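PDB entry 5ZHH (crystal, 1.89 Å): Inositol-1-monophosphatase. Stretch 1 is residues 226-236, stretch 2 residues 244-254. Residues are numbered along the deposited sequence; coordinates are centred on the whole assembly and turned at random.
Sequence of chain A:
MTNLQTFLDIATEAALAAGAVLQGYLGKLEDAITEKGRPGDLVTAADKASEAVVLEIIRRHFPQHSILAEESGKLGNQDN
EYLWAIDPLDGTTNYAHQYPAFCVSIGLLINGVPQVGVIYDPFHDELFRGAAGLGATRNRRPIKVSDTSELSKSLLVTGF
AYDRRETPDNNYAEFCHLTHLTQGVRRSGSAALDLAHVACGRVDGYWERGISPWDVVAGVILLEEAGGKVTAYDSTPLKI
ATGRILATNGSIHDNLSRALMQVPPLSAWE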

# COMPACT_ATOMS: atom_id res chain seq x y z
N ALA A 226 10.29 -20.70 11.43
CA ALA A 226 9.04 -20.97 10.73
C ALA A 226 8.72 -22.45 10.63
O ALA A 226 7.66 -22.81 10.09
N GLY A 227 9.59 -23.33 11.11
CA GLY A 227 9.35 -24.75 11.09
C GLY A 227 10.08 -25.51 10.01
O GLY A 227 9.82 -26.71 9.84
N GLY A 228 11.00 -24.87 9.29
CA GLY A 228 11.72 -25.51 8.20
C GLY A 228 13.04 -26.11 8.63
O GLY A 228 13.37 -26.18 9.82
N LYS A 229 13.81 -26.55 7.63
CA LYS A 229 15.06 -27.27 7.86
C LYS A 229 16.12 -26.83 6.85
O LYS A 229 15.83 -26.68 5.66
N VAL A 230 17.35 -26.64 7.33
CA VAL A 230 18.46 -26.15 6.51
C VAL A 230 19.68 -27.04 6.75
O VAL A 230 20.14 -27.17 7.89
N THR A 231 20.21 -27.64 5.67
CA THR A 231 21.36 -28.53 5.74
C THR A 231 22.23 -28.34 4.51
O THR A 231 21.94 -27.52 3.63
N ALA A 232 23.29 -29.15 4.42
CA ALA A 232 24.00 -29.33 3.16
C ALA A 232 23.14 -30.17 2.21
O ALA A 232 22.07 -30.66 2.56
N TYR A 233 23.62 -30.31 0.96
CA TYR A 233 22.85 -31.06 -0.03
C TYR A 233 22.58 -32.49 0.43
O TYR A 233 21.49 -33.02 0.19
N ASP A 234 23.55 -33.12 1.10
CA ASP A 234 23.41 -34.52 1.50
C ASP A 234 22.78 -34.69 2.87
O ASP A 234 22.80 -35.80 3.42
N SER A 235 22.22 -33.62 3.44
CA SER A 235 21.53 -33.58 4.73
C SER A 235 22.47 -33.64 5.92
O SER A 235 21.99 -33.69 7.06
N THR A 236 23.79 -33.62 5.72
CA THR A 236 24.69 -33.35 6.83
C THR A 236 24.57 -31.86 7.18
O THR A 236 24.00 -31.08 6.41
N ARG A 244 27.16 -23.83 -0.15
CA ARG A 244 26.03 -24.65 -0.56
C ARG A 244 25.00 -24.71 0.55
O ARG A 244 25.35 -24.78 1.73
N ILE A 245 23.73 -24.68 0.16
CA ILE A 245 22.63 -24.66 1.12
C ILE A 245 21.46 -25.44 0.54
O ILE A 245 21.16 -25.36 -0.65
N LEU A 246 20.81 -26.22 1.40
CA LEU A 246 19.55 -26.89 1.09
C LEU A 246 18.55 -26.49 2.17
O LEU A 246 18.77 -26.77 3.35
N ALA A 247 17.46 -25.84 1.77
CA ALA A 247 16.54 -25.21 2.72
C ALA A 247 15.10 -25.50 2.32
O ALA A 247 14.67 -25.10 1.23
N THR A 248 14.36 -26.21 3.18
CA THR A 248 13.03 -26.69 2.80
C THR A 248 12.06 -26.54 3.96
O THR A 248 12.43 -26.15 5.07
N ASN A 249 10.80 -26.90 3.68
CA ASN A 249 9.76 -26.96 4.70
C ASN A 249 9.97 -28.11 5.69
O ASN A 249 9.20 -28.21 6.64
N GLY A 250 10.97 -28.96 5.49
CA GLY A 250 11.19 -30.05 6.42
C GLY A 250 10.55 -31.36 5.99
O GLY A 250 11.08 -32.43 6.27
N SER A 251 9.37 -31.27 5.36
CA SER A 251 8.66 -32.48 4.93
C SER A 251 9.21 -33.05 3.63
O SER A 251 9.21 -34.27 3.46
N ILE A 252 9.67 -32.21 2.69
CA ILE A 252 10.29 -32.73 1.47
C ILE A 252 11.81 -32.76 1.57
O ILE A 252 12.48 -33.02 0.57
N HIS A 253 12.37 -32.48 2.75
CA HIS A 253 13.81 -32.32 2.86
C HIS A 253 14.55 -33.57 2.41
O HIS A 253 15.49 -33.50 1.61
N ASP A 254 14.14 -34.74 2.91
CA ASP A 254 14.82 -35.98 2.54
C ASP A 254 14.64 -36.29 1.07
O ASP A 254 15.55 -36.83 0.43

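A buried histidine beside a short antiparallel ladder shows how one imidazole can link side chains from both stretches, and His253 of this inositol-1-monophosphatase is a compact example. Its CA-to-CB bond points toward the other stretch, and chi1 is t. His253 NE2 donates to Thr231 OG1 at 2.7 Å, meeting the hydroxyl near the ring plane, and Thr231 OG1, held at p, donates its own hydrogen bond to Ala232 O at 2.7 Å. At the other nitrogen, His253 ND1 lies 2.7 Å from Thr248 OG1 in a hydrogen bond, and that hydroxyl, also on a p rotamer, accepts from Gly250 N at 3.0 Å. Both ring nitrogens are thus satisfied by threonines from neighbouring strands.

The backbone supplies the frame. Lys229 and Thr248 form one hydrogen-bonded pair, N to O at 2.9 Å in each direction; Thr231 and Leu246 form the next, with Thr231 N to Leu246 O at 2.9 Å and Leu246 N to Thr231 O at 2.8 Å. These four side chains share a sheet face; on that side the all-t chain of Lys229 lies over the imidazole of His253, with Lys229 CG 3.9 Å from the ring centroid, almost along the normal. Leu246 (t, p) fills the same side, its CD2 3.8 Å from Thr231 OG1 and 3.7 Å from Tyr233 O.

Val230 and Ala247 occupy the opposite face. There the packing is purely apolar: Val230, at t, places CG1 3.7 Å from Ile245 CD1 and CG2 4.0 Å from Ala247 CB. Farther out, Tyr233 (m) starts sideways but its ring reaches back, CE1 approaching Ile245 O edge-on at 3.4 Å, while Tyr233 CE2 lies 3.2 Å from NH1 of Arg244, whose chi1 is m.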

# COMPACT_ATOMS: atom_id res chain seq x y z
CB ALA A 226 9.07 -20.36 9.33
CB LYS A 229 14.83 -28.78 7.76
CG LYS A 229 16.02 -29.64 8.12
CD LYS A 229 15.62 -31.11 8.17
CE LYS A 229 16.84 -32.00 8.34
NZ LYS A 229 16.46 -33.43 8.59
CB VAL A 230 18.81 -24.69 6.82
CG1 VAL A 230 19.91 -24.20 5.89
CG2 VAL A 230 17.58 -23.81 6.70
CB THR A 231 20.93 -30.00 5.82
OG1 THR A 231 20.27 -30.35 4.59
CG2 THR A 231 19.97 -30.25 6.97
CB ALA A 232 25.35 -30.02 3.40
CB TYR A 233 23.58 -31.08 -1.37
CG TYR A 233 23.54 -29.81 -2.21
CD1 TYR A 233 23.24 -28.56 -1.66
CD2 TYR A 233 23.81 -29.88 -3.57
CE1 TYR A 233 23.22 -27.41 -2.46
CE2 TYR A 233 23.80 -28.75 -4.37
CZ TYR A 233 23.51 -27.52 -3.82
OH TYR A 233 23.51 -26.42 -4.65
CB ASP A 234 24.78 -35.22 1.48
CG ASP A 234 25.77 -34.62 2.46
OD1 ASP A 234 25.42 -33.70 3.21
OD2 ASP A 234 26.93 -35.07 2.47
CB SER A 235 20.47 -34.68 4.87
OG SER A 235 19.41 -34.48 3.96
CB THR A 236 26.12 -33.73 6.46
OG1 THR A 236 26.57 -32.92 5.37
CG2 THR A 236 26.19 -35.21 6.07
CB ARG A 244 26.45 -26.07 -0.95
CG ARG A 244 27.52 -26.10 -2.02
CD ARG A 244 27.99 -27.50 -2.37
NE ARG A 244 28.57 -27.50 -3.71
CZ ARG A 244 28.06 -28.13 -4.76
NH1 ARG A 244 26.96 -28.85 -4.64
NH2 ARG A 244 28.67 -28.03 -5.94
CB ILE A 245 22.24 -23.21 1.48
CG1 ILE A 245 21.09 -23.22 2.50
CG2 ILE A 245 21.86 -22.44 0.22
CD1 ILE A 245 20.83 -21.87 3.17
CB LEU A 246 19.71 -28.41 1.06
CG LEU A 246 18.42 -29.24 1.01
CD1 LEU A 246 17.65 -28.91 -0.27
CD2 LEU A 246 18.74 -30.73 1.08
CB ALA A 247 16.79 -23.70 2.78
CB THR A 248 13.06 -28.17 2.38
OG1 THR A 248 13.22 -28.99 3.54
CG2 THR A 248 14.19 -28.45 1.38
CB ASN A 249 8.37 -27.10 4.06
CG ASN A 249 8.19 -28.39 3.27
OD1 ASN A 249 9.04 -29.29 3.29
ND2 ASN A 249 7.06 -28.49 2.56
CB SER A 251 7.17 -32.19 4.81
OG SER A 251 6.67 -31.65 6.03
CB ILE A 252 9.86 -31.96 0.21
CG1 ILE A 252 10.27 -30.48 0.29
CG2 ILE A 252 8.37 -32.13 -0.08
CD1 ILE A 252 10.30 -29.80 -1.07
CB HIS A 253 14.21 -31.96 4.29
CG HIS A 253 15.52 -31.25 4.38
ND1 HIS A 253 15.63 -29.88 4.29
CD2 HIS A 253 16.78 -31.73 4.48
CE1 HIS A 253 16.90 -29.54 4.36
NE2 HIS A 253 17.63 -30.64 4.47
CB ASP A 254 14.32 -37.14 3.41
CG ASP A 254 12.81 -37.35 3.30
OD1 ASP A 254 12.09 -36.38 2.96
OD2 ASP A 254 12.35 -38.48 3.56